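Side-chain contacts in selenium-binding protein (Sulfolobus tokodaii, PDB 2ECE), which is of unknown function but adopts a beta-propeller fold and, like others of its family, may bind selenium: residues Y13-P16 with K17-M20; V50-S54 with E55-K59; W207-P210 with N211-E214; I350-P353 with F354-V357; V437-E441 with A442-Q446. All blocks are in the same frame, centred on the assembly; numbering follows the deposited sequence.

How the interactions relate
All five are local contacts on one beta-propeller chain, and none has an assigned ligand or active site. Interactions 2 and 5 are neighbours, with Ser58 O 4.0 Å from Val437 CG2. The turn of interaction 5 leads into strand 443-449, which joins strands 27-33, 44-49 and 60-65, and interaction 2 is the loop joining the last two of these. Interaction 4 occupies the equivalent loop of another four-stranded sheet, its centre about 35 Å from that of interaction 2. Interactions 1 and 3 are short helix starts on opposite sides of the chain's centre, about 37 Å apart between centres; interaction 3 comes within about 8 Å of interaction 5 at the nearest atoms.

Interaction 1. Residues Y13-P16 with K17-M20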
loop_
_atom_site.group_PDB
_atom_site.type_symbol
_atom_site.label_atom_id
_atom_site.label_comp_id
_atom_site.label_asym_id
_atom_site.label_seq_id
_atom_site.Cartn_x
_atom_site.Cartn_y
_atom_site.Cartn_z
ATOM N N TYR A 13 -6.148 -3.953 -19.176
ATOM C CA TYR A 13 -7.577 -3.712 -19.303
ATOM C C TYR A 13 -7.802 -2.235 -19.600
ATOM O O TYR A 13 -7.235 -1.373 -18.931
ATOM C CB TYR A 13 -8.283 -4.107 -18.000
ATOM C CG TYR A 13 -7.737 -5.379 -17.378
ATOM C CD1 TYR A 13 -6.974 -5.330 -16.206
ATOM C CD2 TYR A 13 -7.967 -6.626 -17.968
ATOM C CE1 TYR A 13 -6.449 -6.490 -15.628
ATOM C CE2 TYR A 13 -7.445 -7.799 -17.404
ATOM C CZ TYR A 13 -6.686 -7.722 -16.229
ATOM O OH TYR A 13 -6.178 -8.868 -15.662
ATOM N N PRO A 14 -8.628 -1.919 -20.614
ATOM C CA PRO A 14 -8.884 -0.512 -20.950
ATOM C C PRO A 14 -9.562 0.232 -19.807
ATOM O O PRO A 14 -9.219 1.372 -19.499
ATOM C CB PRO A 14 -9.819 -0.603 -22.165
ATOM C CG PRO A 14 -9.526 -1.949 -22.747
ATOM C CD PRO A 14 -9.370 -2.812 -21.520
ATOM N N SER A 15 -10.515 -0.440 -19.175
ATOM C CA SER A 15 -11.308 0.159 -18.113
ATOM C C SER A 15 -11.556 -0.741 -16.915
ATOM O O SER A 15 -11.297 -1.945 -16.960
ATOM C CB SER A 15 -12.662 0.530 -18.682
ATOM O OG SER A 15 -13.247 -0.633 -19.238
ATOM N N PRO A 16 -12.086 -0.159 -15.828
ATOM C CA PRO A 16 -12.395 -0.890 -14.599
ATOM C C PRO A 16 -13.361 -2.039 -14.894
ATOM O O PRO A 16 -13.169 -3.159 -14.420
ATOM C CB PRO A 16 -13.023 0.187 -13.720
ATOM C CG PRO A 16 -12.220 1.390 -14.095
ATOM C CD PRO A 16 -12.224 1.294 -15.608
ATOM N N LYS A 17 -14.397 -1.746 -15.681
ATOM C CA LYS A 17 -15.396 -2.747 -16.060
ATOM C C LYS A 17 -14.730 -3.940 -16.740
ATOM O O LYS A 17 -15.033 -5.088 -16.423
ATOM C CB LYS A 17 -16.441 -2.130 -17.010
ATOM C CG LYS A 17 -17.529 -3.096 -17.504
ATOM C CD LYS A 17 -18.461 -2.415 -18.529
ATOM C CE LYS A 17 -19.353 -3.423 -19.261
ATOM N NZ LYS A 17 -20.208 -2.799 -20.327
ATOM N N MET A 18 -13.819 -3.673 -17.673
ATOM C CA MET A 18 -13.147 -4.762 -18.368
ATOM C C MET A 18 -12.229 -5.536 -17.426
ATOM O O MET A 18 -12.077 -6.753 -17.553
ATOM C CB MET A 18 -12.336 -4.237 -19.558
ATOM C CG MET A 18 -13.180 -3.655 -20.683
ATOM S SD MET A 18 -14.509 -4.764 -21.200
ATOM C CE MET A 18 -15.953 -3.798 -20.701
ATOM N N ALA A 19 -11.612 -4.831 -16.486
ATOM C CA ALA A 19 -10.720 -5.486 -15.533
ATOM C C ALA A 19 -11.512 -6.450 -14.647
ATOM O O ALA A 19 -11.044 -7.546 -14.334
ATOM C CB ALA A 19 -10.007 -4.437 -14.668
ATOM N N MET A 20 -12.713 -6.034 -14.256
ATOM C CA MET A 20 -13.575 -6.850 -13.396
ATOM C C MET A 20 -14.017 -8.167 -14.027
ATOM O O MET A 20 -14.146 -9.180 -13.336
ATOM C CB MET A 20 -14.830 -6.069 -13.003
ATOM C CG MET A 20 -14.614 -4.970 -11.990
ATOM S SD MET A 20 -16.193 -4.316 -11.407
ATOM C CE MET A 20 -16.752 -5.668 -10.358
#
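Tyr13 lays its ring against Ala19 at the start of helix 16-20. Ala19 CA sits over one face, 3.9 Å from the ring centroid and displaced toward the rim, a CH-pi contact, while Ala19 CB meets Tyr13 CD1 at 3.5 Å. With CG turned anti to its own carbonyl carbon (chi1 -40°), the ring runs past the first turn of the helix, and its hydroxyl bonds to Gly451 O. A glycine at this position would probably leave the flank of Ala19 uncovered and Gly451 O without its hydroxyl partner. Next along, Pro14 crosses Met18, with CD 3.8 Å from Met18 CB. Ser15 is the N-cap: OG receives a weak bond from Met18 N at 3.5 Å, and also touches Met18 CG. Its carbonyl O takes the first helical bond, from Ala19 N at 2.9 Å. Pro16 O follows with Met20 N, also 2.9 Å, and Met20 CG leans on the same oxygen. The short helix is wedged among loops of the propeller: Arg390, between strands 386-388 and 394-398, bonds to Ala19 O, Met20 rests on Leu330, between strands 326-328 and 334-339, and Pro16 packs on Tyr459 near the C-terminus.

Interaction 2. Residues V50-S54 with E55-K59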
loop_
_atom_site.group_PDB
_atom_site.type_symbol
_atom_site.label_atom_id
_atom_site.label_comp_id
_atom_site.label_asym_id
_atom_site.label_seq_id
_atom_site.Cartn_x
_atom_site.Cartn_y
_atom_site.Cartn_z
ATOM N N VAL A 50 -3.075 -19.292 -5.096
ATOM C CA VAL A 50 -4.338 -18.782 -4.636
ATOM C C VAL A 50 -5.588 -19.298 -5.371
ATOM O O VAL A 50 -6.687 -18.778 -5.182
ATOM C CB VAL A 50 -4.210 -17.228 -4.631
ATOM C CG1 VAL A 50 -5.190 -16.570 -5.566
ATOM C CG2 VAL A 50 -4.318 -16.718 -3.218
ATOM N N ASN A 51 -5.405 -20.352 -6.166
ATOM C CA ASN A 51 -6.473 -21.001 -6.944
ATOM C C ASN A 51 -7.024 -22.198 -6.150
ATOM O O ASN A 51 -6.313 -23.176 -5.934
ATOM C CB ASN A 51 -5.889 -21.512 -8.267
ATOM C CG ASN A 51 -6.945 -22.052 -9.218
ATOM O OD1 ASN A 51 -7.990 -22.564 -8.803
ATOM N ND2 ASN A 51 -6.658 -21.961 -10.513
ATOM N N PRO A 52 -8.300 -22.144 -5.724
ATOM C CA PRO A 52 -8.960 -23.209 -4.951
ATOM C C PRO A 52 -8.923 -24.601 -5.581
ATOM O O PRO A 52 -8.966 -25.612 -4.878
ATOM C CB PRO A 52 -10.390 -22.692 -4.803
ATOM C CG PRO A 52 -10.205 -21.214 -4.809
ATOM C CD PRO A 52 -9.232 -21.028 -5.942
ATOM N N LYS A 53 -8.841 -24.647 -6.906
ATOM C CA LYS A 53 -8.813 -25.916 -7.617
ATOM C C LYS A 53 -7.423 -26.532 -7.690
ATOM O O LYS A 53 -7.273 -27.705 -8.039
ATOM C CB LYS A 53 -9.370 -25.733 -9.028
ATOM C CG LYS A 53 -10.884 -25.564 -9.083
ATOM C CD LYS A 53 -11.356 -25.173 -10.483
ATOM C CE LYS A 53 -10.783 -26.094 -11.559
ATOM N NZ LYS A 53 -11.196 -27.516 -11.375
ATOM N N SER A 54 -6.404 -25.748 -7.359
ATOM C CA SER A 54 -5.036 -26.245 -7.401
ATOM C C SER A 54 -4.731 -27.156 -6.227
ATOM O O SER A 54 -5.271 -26.987 -5.136
ATOM C CB SER A 54 -4.040 -25.086 -7.400
ATOM O OG SER A 54 -2.715 -25.579 -7.280
ATOM N N GLU A 55 -3.849 -28.122 -6.454
ATOM C CA GLU A 55 -3.471 -29.046 -5.400
ATOM C C GLU A 55 -2.515 -28.390 -4.405
ATOM O O GLU A 55 -2.272 -28.924 -3.321
ATOM C CB GLU A 55 -2.872 -30.311 -6.015
ATOM C CG GLU A 55 -3.939 -31.139 -6.734
ATOM C CD GLU A 55 -3.384 -32.327 -7.488
ATOM O OE1 GLU A 55 -4.196 -33.163 -7.942
ATOM O OE2 GLU A 55 -2.148 -32.425 -7.637
ATOM N N THR A 56 -1.978 -27.228 -4.772
ATOM C CA THR A 56 -1.087 -26.499 -3.876
ATOM C C THR A 56 -1.756 -25.193 -3.448
ATOM O O THR A 56 -1.091 -24.192 -3.188
ATOM C CB THR A 56 0.286 -26.195 -4.528
ATOM O OG1 THR A 56 0.104 -25.656 -5.844
ATOM C CG2 THR A 56 1.126 -27.460 -4.595
ATOM N N TYR A 57 -3.083 -25.226 -3.371
ATOM C CA TYR A 57 -3.874 -24.067 -2.967
ATOM C C TYR A 57 -3.515 -23.642 -1.543
ATOM O O TYR A 57 -3.355 -24.483 -0.661
ATOM C CB TYR A 57 -5.364 -24.418 -3.057
ATOM C CG TYR A 57 -6.313 -23.386 -2.485
ATOM C CD1 TYR A 57 -6.345 -22.080 -2.976
ATOM C CD2 TYR A 57 -7.202 -23.727 -1.465
ATOM C CE1 TYR A 57 -7.245 -21.140 -2.469
ATOM C CE2 TYR A 57 -8.099 -22.801 -0.953
ATOM C CZ TYR A 57 -8.116 -21.508 -1.458
ATOM O OH TYR A 57 -9.006 -20.593 -0.947
ATOM N N SER A 58 -3.377 -22.334 -1.334
ATOM C CA SER A 58 -3.045 -21.767 -0.025
ATOM C C SER A 58 -1.661 -22.168 0.481
ATOM O O SER A 58 -1.416 -22.210 1.693
ATOM C CB SER A 58 -4.103 -22.167 1.009
ATOM O OG SER A 58 -3.945 -21.429 2.210
ATOM N N LYS A 59 -0.755 -22.455 -0.449
ATOM C CA LYS A 59 0.607 -22.845 -0.110
ATOM C C LYS A 59 1.625 -21.910 -0.739
ATOM O O LYS A 59 1.388 -21.362 -1.813
ATOM C CB LYS A 59 0.918 -24.241 -0.637
ATOM C CG LYS A 59 0.471 -25.419 0.199
ATOM C CD LYS A 59 1.028 -26.672 -0.460
ATOM C CE LYS A 59 0.892 -27.918 0.386
ATOM N NZ LYS A 59 1.427 -29.077 -0.377
#
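In the loop joining strands 44-49 and 60-65 of a propeller blade, successive beta turns fold Pro52 over the ring of Tyr57. The first is a type I turn from Asn51 to Ser54, reinforced by an Asx turn in which Asn51 OD1 accepts from Lys53 N; a second type I turn runs from Ser54 to Tyr57. Pro52 CA lies almost squarely above the centre of the Tyr57 ring, 3.5 Å from the centroid and 14° off the normal, a close CH-pi contact. Pro52 CG reaches toward the hydroxyl end, 3.8 Å from Tyr57 CE1. The ring is brought beneath the proline because CG stands anti to the backbone N (chi1 172°). Ser58 CB lies over the opposite face, toward the rim, and Val50 O approaches CE1 at the edge. The hydroxyl bonds to Lys420 NZ. A serine in place of this tyrosine would probably uncover the underside of Pro52 and leave Lys420 without its hydroxyl partner. On the polar flank, Asp49 OD2 bonds to the hydroxyls of both Ser54 and Thr56, tying the loop to the end of strand 44-49. The turn from Ser54 to Tyr57 closes weakly, Tyr57 N to Ser54 O being 3.3 Å. A straighter bond supports it: Thr56 N points at Ser54 OG, 3.1 Å away, with an N-H...O angle of 165°.

Interaction 3. Residues W207-P210 with N211-E214; sequences WAVP and NTIE
Val209 O receives two backbone N-H groups from the turn that follows it, opening the short helix 210-213. Ile213 N bonds at 3.2 Å, nearly in line with the carbonyl, whereas Thr212 N, closer at 2.9 Å, comes from 51° above the carbonyl plane. Val209 is thus the N-cap residue, and Pro210, which has no N-H to offer, fills the first helical position. The next bond, Glu214 N to Pro210 O, is nearly straight at 171°. The main side-chain contact joins Trp207 and Ile213, which cross at about a right angle. Ile213 CG2 stands over the middle of the six-membered ring, 3.9 Å from its centroid in a CH-pi contact, and CD1, on the same side but out beyond the rim, approaches CZ3 at 3.7 Å. With CG1 between the backbone N and carbonyl carbon (chi1 71°), CG2 is left anti to the carbonyl carbon, on the side of the indole. The same CG2 presses on Ala208 CB at 3.5 Å, tighter than usual carbon packing. A water joins Val209 N, from which it accepts, to Thr212 OG1 2.8 Å away, so both polar groups have a partner. Glu214 lays CG against Pro210 O, and its carboxylate forms a salt bridge with Arg139. The segment lies in the excursion between strands 201-204 and 229-234. Trp207 meets the rings of Tyr191, Tyr226 and Trp405 and touches Met252 and Leu254 of strand 250-258, while Ile213 O and Glu214 O accept from Trp405 and Thr404 of helix 403-409.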
loop_
_atom_site.group_PDB
_atom_site.type_symbol
_atom_site.label_atom_id
_atom_site.label_comp_id
_atom_site.label_asym_id
_atom_site.label_seq_id
_atom_site.Cartn_x
_atom_site.Cartn_y
_atom_site.Cartn_z
ATOM N N TRP A 207 4.244 11.190 5.287
ATOM C CA TRP A 207 4.414 10.400 6.498
ATOM C C TRP A 207 5.443 11.177 7.320
ATOM O O TRP A 207 5.073 12.066 8.080
ATOM C CB TRP A 207 4.919 8.995 6.168
ATOM C CG TRP A 207 4.917 8.048 7.344
ATOM C CD1 TRP A 207 4.118 8.114 8.455
ATOM C CD2 TRP A 207 5.683 6.841 7.473
ATOM N NE1 TRP A 207 4.334 7.018 9.261
ATOM C CE2 TRP A 207 5.287 6.221 8.683
ATOM C CE3 TRP A 207 6.657 6.219 6.683
ATOM C CZ2 TRP A 207 5.837 5.012 9.120
ATOM C CZ3 TRP A 207 7.204 5.014 7.118
ATOM C CH2 TRP A 207 6.791 4.423 8.326
ATOM N N ALA A 208 6.723 10.865 7.134
ATOM C CA ALA A 208 7.813 11.543 7.834
ATOM C C ALA A 208 9.098 11.113 7.136
ATOM O O ALA A 208 9.074 10.154 6.372
ATOM C CB ALA A 208 7.844 11.129 9.303
ATOM N N VAL A 209 10.206 11.812 7.378
ATOM C CA VAL A 209 11.465 11.446 6.733
ATOM C C VAL A 209 12.078 10.219 7.400
ATOM O O VAL A 209 11.710 9.862 8.519
ATOM C CB VAL A 209 12.497 12.601 6.773
ATOM C CG1 VAL A 209 11.909 13.847 6.125
ATOM C CG2 VAL A 209 12.931 12.872 8.204
ATOM N N PRO A 210 13.011 9.545 6.708
ATOM C CA PRO A 210 13.679 8.350 7.232
ATOM C C PRO A 210 14.237 8.518 8.639
ATOM O O PRO A 210 13.996 7.688 9.516
ATOM C CB PRO A 210 14.780 8.102 6.205
ATOM C CG PRO A 210 14.101 8.503 4.932
ATOM C CD PRO A 210 13.444 9.814 5.327
ATOM N N ASN A 211 14.985 9.595 8.856
ATOM C CA ASN A 211 15.574 9.826 10.166
ATOM C C ASN A 211 14.546 9.976 11.282
ATOM O O ASN A 211 14.897 9.949 12.460
ATOM C CB ASN A 211 16.517 11.036 10.117
ATOM C CG ASN A 211 17.747 10.763 9.270
ATOM O OD1 ASN A 211 18.116 9.607 9.070
ATOM N ND2 ASN A 211 18.390 11.819 8.776
ATOM N N THR A 212 13.274 10.119 10.918
ATOM C CA THR A 212 12.220 10.236 11.921
ATOM C C THR A 212 11.572 8.882 12.229
ATOM O O THR A 212 11.345 8.540 13.393
ATOM C CB THR A 212 11.087 11.189 11.464
ATOM O OG1 THR A 212 11.578 12.534 11.384
ATOM C CG2 THR A 212 9.915 11.127 12.443
ATOM N N ILE A 213 11.296 8.108 11.178
ATOM C CA ILE A 213 10.611 6.826 11.323
ATOM C C ILE A 213 11.419 5.543 11.516
ATOM O O ILE A 213 10.961 4.641 12.212
ATOM C CB ILE A 213 9.650 6.589 10.123
ATOM C CG1 ILE A 213 10.447 6.295 8.848
ATOM C CG2 ILE A 213 8.774 7.818 9.902
ATOM C CD1 ILE A 213 10.625 4.812 8.571
ATOM N N GLU A 214 12.609 5.450 10.934
ATOM C CA GLU A 214 13.377 4.210 11.039
ATOM C C GLU A 214 13.612 3.605 12.429
ATOM O O GLU A 214 13.566 2.384 12.572
ATOM C CB GLU A 214 14.704 4.349 10.290
ATOM C CG GLU A 214 14.504 4.632 8.804
ATOM C CD GLU A 214 15.776 4.510 7.989
ATOM O OE1 GLU A 214 16.850 4.913 8.484
ATOM O OE2 GLU A 214 15.698 4.027 6.842
HETATM O O HOH W 1 9.928 13.847 9.609
#

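Interaction 4. Residues I350-P353 with F354-V357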
loop_
_atom_site.group_PDB
_atom_site.type_symbol
_atom_site.label_atom_id
_atom_site.label_comp_id
_atom_site.label_asym_id
_atom_site.label_seq_id
_atom_site.Cartn_x
_atom_site.Cartn_y
_atom_site.Cartn_z
ATOM N N ILE A 350 -19.505 2.834 -0.658
ATOM C CA ILE A 350 -19.295 4.226 -1.022
ATOM C C ILE A 350 -20.078 4.640 -2.261
ATOM O O ILE A 350 -19.621 5.482 -3.038
ATOM C CB ILE A 350 -17.787 4.552 -1.230
ATOM C CG1 ILE A 350 -17.137 3.526 -2.158
ATOM C CG2 ILE A 350 -17.084 4.589 0.113
ATOM C CD1 ILE A 350 -15.685 3.841 -2.464
ATOM N N SER A 351 -21.257 4.045 -2.440
ATOM C CA SER A 351 -22.122 4.383 -3.571
ATOM C C SER A 351 -22.206 5.903 -3.589
ATOM O O SER A 351 -22.265 6.530 -4.647
ATOM C CB SER A 351 -23.512 3.774 -3.379
ATOM O OG SER A 351 -23.437 2.359 -3.355
ATOM N N ASN A 352 -22.227 6.482 -2.396
ATOM C CA ASN A 352 -22.216 7.926 -2.237
ATOM C C ASN A 352 -20.923 8.121 -1.461
ATOM O O ASN A 352 -20.878 7.908 -0.248
ATOM C CB ASN A 352 -23.400 8.415 -1.407
ATOM C CG ASN A 352 -23.324 9.903 -1.126
ATOM O OD1 ASN A 352 -22.375 10.579 -1.533
ATOM N ND2 ASN A 352 -24.322 10.423 -0.425
ATOM N N PRO A 353 -19.847 8.515 -2.161
ATOM C CA PRO A 353 -18.517 8.739 -1.581
ATOM C C PRO A 353 -18.526 9.676 -0.380
ATOM O O PRO A 353 -17.760 9.494 0.569
ATOM C CB PRO A 353 -17.719 9.320 -2.750
ATOM C CG PRO A 353 -18.448 8.827 -3.964
ATOM C CD PRO A 353 -19.883 8.986 -3.555
ATOM N N PHE A 354 -19.397 10.677 -0.434
ATOM C CA PHE A 354 -19.510 11.660 0.631
ATOM C C PHE A 354 -20.122 11.112 1.915
ATOM O O PHE A 354 -19.913 11.669 2.989
ATOM C CB PHE A 354 -20.321 12.854 0.128
ATOM C CG PHE A 354 -19.649 13.611 -0.978
ATOM C CD1 PHE A 354 -18.764 14.643 -0.693
ATOM C CD2 PHE A 354 -19.880 13.278 -2.310
ATOM C CE1 PHE A 354 -18.119 15.335 -1.715
ATOM C CE2 PHE A 354 -19.239 13.962 -3.342
ATOM C CZ PHE A 354 -18.354 14.995 -3.041
ATOM N N LYS A 355 -20.873 10.021 1.807
ATOM C CA LYS A 355 -21.509 9.413 2.973
ATOM C C LYS A 355 -21.362 7.893 2.950
ATOM O O LYS A 355 -22.293 7.169 2.588
ATOM C CB LYS A 355 -22.995 9.791 3.026
ATOM C CG LYS A 355 -23.311 10.987 3.918
ATOM C CD LYS A 355 -24.214 10.559 5.068
ATOM C CE LYS A 355 -23.718 11.088 6.409
ATOM N NZ LYS A 355 -24.344 10.353 7.543
ATOM N N PRO A 356 -20.177 7.391 3.342
ATOM C CA PRO A 356 -19.878 5.956 3.375
ATOM C C PRO A 356 -20.727 5.203 4.399
ATOM O O PRO A 356 -20.994 5.706 5.485
ATOM C CB PRO A 356 -18.387 5.920 3.727
ATOM C CG PRO A 356 -17.877 7.246 3.216
ATOM C CD PRO A 356 -18.972 8.178 3.654
ATOM N N VAL A 357 -21.143 3.993 4.046
ATOM C CA VAL A 357 -21.948 3.175 4.936
ATOM C C VAL A 357 -21.231 1.875 5.286
ATOM O O VAL A 357 -20.835 1.117 4.400
ATOM C CB VAL A 357 -23.317 2.848 4.291
ATOM C CG1 VAL A 357 -24.036 1.771 5.093
ATOM C CG2 VAL A 357 -24.162 4.108 4.226
HETATM O O HOH W 2 -22.573 5.077 0.615
#
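The ring of Phe354 meets the amide of Asn352 at its edge: OD1 lies in the ring plane, 3.8 Å from CD2, with the amide and ring planes 58° apart. The Phe354 ring also makes an edge-to-face contact with Phe286 of strand 280-288. The Asn352 amide reaches forward over the turn because its CG is anti to the backbone N (chi1 175°). OD1 then comes within 3.5 Å of Phe354 CB and accepts a weak, bent bond from Phe354 N at 3.2 Å. The other branch of the amide, ND2, lies 3.8 Å from Lys355 CB, so the flat group spans Phe354 and Lys355. The firmer bond is made by the main chain: Lys355 N reaches Asn352 O at 2.9 Å, from 54° above the carbonyl plane, and closes a type I turn. A water accepts a weak bond from Asn352 N and donates to Lys355 O at 2.9 Å, linking the two residues. Beyond the turn, Pro356 folds back, its CG 3.5 Å from Pro353 O and its CB 4.1 Å from Ile350 CG2, giving the loop an apolar underside. That underside rests on the neighbouring five-stranded sheet, Pro353 on Met266, Phe268 and Leu284, and Pro356 on Val297 and Ile298. The whole is a connection with two prolines between the third and fourth strands, 344-349 and 357-363, of a four-stranded antiparallel propeller blade.

Interaction 5. Residues V437-E441 with A442-Q446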
loop_
_atom_site.group_PDB
_atom_site.type_symbol
_atom_site.label_atom_id
_atom_site.label_comp_id
_atom_site.label_asym_id
_atom_site.label_seq_id
_atom_site.Cartn_x
_atom_site.Cartn_y
_atom_site.Cartn_z
ATOM N N VAL A 437 -2.100 -18.634 5.208
ATOM C CA VAL A 437 -0.678 -18.765 4.982
ATOM C C VAL A 437 -0.009 -18.225 6.233
ATOM O O VAL A 437 -0.308 -17.113 6.687
ATOM C CB VAL A 437 -0.195 -17.944 3.768
ATOM C CG1 VAL A 437 1.289 -18.184 3.542
ATOM C CG2 VAL A 437 -0.994 -18.324 2.533
ATOM N N ASP A 438 0.863 -19.040 6.804
ATOM C CA ASP A 438 1.625 -18.675 7.983
ATOM C C ASP A 438 3.056 -18.570 7.462
ATOM O O ASP A 438 3.615 -19.543 6.963
ATOM C CB ASP A 438 1.474 -19.769 9.046
ATOM C CG ASP A 438 2.680 -19.880 9.953
ATOM O OD1 ASP A 438 3.301 -18.842 10.271
ATOM O OD2 ASP A 438 2.996 -21.019 10.359
ATOM N N PHE A 439 3.637 -17.381 7.555
ATOM C CA PHE A 439 4.985 -17.162 7.044
ATOM C C PHE A 439 6.100 -17.480 8.037
ATOM O O PHE A 439 7.256 -17.100 7.829
ATOM C CB PHE A 439 5.095 -15.721 6.538
ATOM C CG PHE A 439 4.230 -15.442 5.332
ATOM C CD1 PHE A 439 4.626 -15.860 4.063
ATOM C CD2 PHE A 439 3.005 -14.797 5.469
ATOM C CE1 PHE A 439 3.814 -15.640 2.950
ATOM C CE2 PHE A 439 2.188 -14.574 4.361
ATOM C CZ PHE A 439 2.594 -14.997 3.099
ATOM N N GLY A 440 5.754 -18.187 9.111
ATOM C CA GLY A 440 6.752 -18.560 10.104
ATOM C C GLY A 440 7.270 -17.385 10.907
ATOM O O GLY A 440 6.504 -16.733 11.608
ATOM N N GLU A 441 8.568 -17.111 10.813
ATOM C CA GLU A 441 9.155 -15.992 11.549
ATOM C C GLU A 441 9.273 -14.757 10.656
ATOM O O GLU A 441 9.658 -13.680 11.116
ATOM C CB GLU A 441 10.541 -16.372 12.085
ATOM C CG GLU A 441 10.558 -17.536 13.077
ATOM C CD GLU A 441 9.838 -17.223 14.380
ATOM O OE1 GLU A 441 10.071 -16.134 14.949
ATOM O OE2 GLU A 441 9.046 -18.071 14.844
ATOM N N ALA A 442 8.955 -14.919 9.375
ATOM C CA ALA A 442 9.012 -13.803 8.433
ATOM C C ALA A 442 7.710 -13.012 8.548
ATOM O O ALA A 442 6.690 -13.564 8.953
ATOM C CB ALA A 442 9.184 -14.325 7.006
ATOM N N ARG A 443 7.752 -11.726 8.197
ATOM C CA ARG A 443 6.570 -10.872 8.263
ATOM C C ARG A 443 6.098 -10.577 6.840
ATOM O O ARG A 443 6.909 -10.537 5.915
ATOM C CB ARG A 443 6.898 -9.568 9.003
ATOM C CG ARG A 443 7.356 -9.804 10.441
ATOM C CD ARG A 443 7.731 -8.519 11.165
ATOM N NE ARG A 443 8.227 -8.806 12.508
ATOM C CZ ARG A 443 8.713 -7.893 13.343
ATOM N NH1 ARG A 443 8.767 -6.621 12.980
ATOM N NH2 ARG A 443 9.155 -8.256 14.539
ATOM N N SER A 444 4.795 -10.366 6.665
ATOM C CA SER A 444 4.243 -10.118 5.333
ATOM C C SER A 444 3.709 -8.704 5.129
ATOM O O SER A 444 3.156 -8.098 6.046
ATOM C CB SER A 444 3.142 -11.141 5.040
ATOM O OG SER A 444 2.193 -11.186 6.099
ATOM N N HIS A 445 3.887 -8.176 3.918
ATOM C CA HIS A 445 3.411 -6.833 3.619
ATOM C C HIS A 445 2.516 -6.781 2.372
ATOM O O HIS A 445 1.487 -7.460 2.308
ATOM C CB HIS A 445 4.593 -5.861 3.471
ATOM C CG HIS A 445 4.248 -4.446 3.822
ATOM N ND1 HIS A 445 4.404 -3.939 5.095
ATOM C CD2 HIS A 445 3.672 -3.460 3.094
ATOM C CE1 HIS A 445 3.937 -2.704 5.138
ATOM N NE2 HIS A 445 3.486 -2.389 3.937
ATOM N N GLN A 446 2.899 -5.996 1.373
ATOM C CA GLN A 446 2.041 -5.865 0.194
ATOM C C GLN A 446 1.838 -7.126 -0.630
ATOM O O GLN A 446 2.732 -7.956 -0.769
ATOM C CB GLN A 446 2.533 -4.742 -0.718
ATOM C CG GLN A 446 1.514 -4.385 -1.805
ATOM C CD GLN A 446 1.738 -3.009 -2.375
ATOM O OE1 GLN A 446 2.844 -2.679 -2.819
ATOM N NE2 GLN A 446 0.692 -2.193 -2.375
#
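Phe439, the first residue of a type II' beta turn ending at Ala442, meets Ser444 just beyond the turn, where the chain passes from outer strand 429-438 of one propeller blade into strand 443-449. The latter completes the sheet begun by strands 27-33, 44-49 and 60-65, the "Velcro" closure known in beta-propellers. The Phe439 side chain, with CG anti to its carbonyl carbon (chi1 -66°), directs the ring away from the Gly440-Glu441 corner and toward strand 443-449, bringing CE2 to 3.6 Å from Ser444 CB, which meets the ring obliquely. Ser444 OG, also near the ring, is bonded to Trp417 O. Val437 CG1 lies over one face, 3.5 Å above the plane and displaced toward the rim. The ring also packs on Val30, Cys32, Ala46 and Ile60 of the closing sheet. At the base of the ring, Phe439 CB and Ala442 CB lie 4.3 Å apart. Ala442 N closes the turn by donating to Phe439 O at 3.2 Å, from well above the carbonyl plane. Gly440 takes the second turn position with a positive phi, as suits a residue without a side chain. An Asx turn overlaps its start: Gly440 N reaches Asp438 OD1 at 2.8 Å, approaching from above the carboxylate plane.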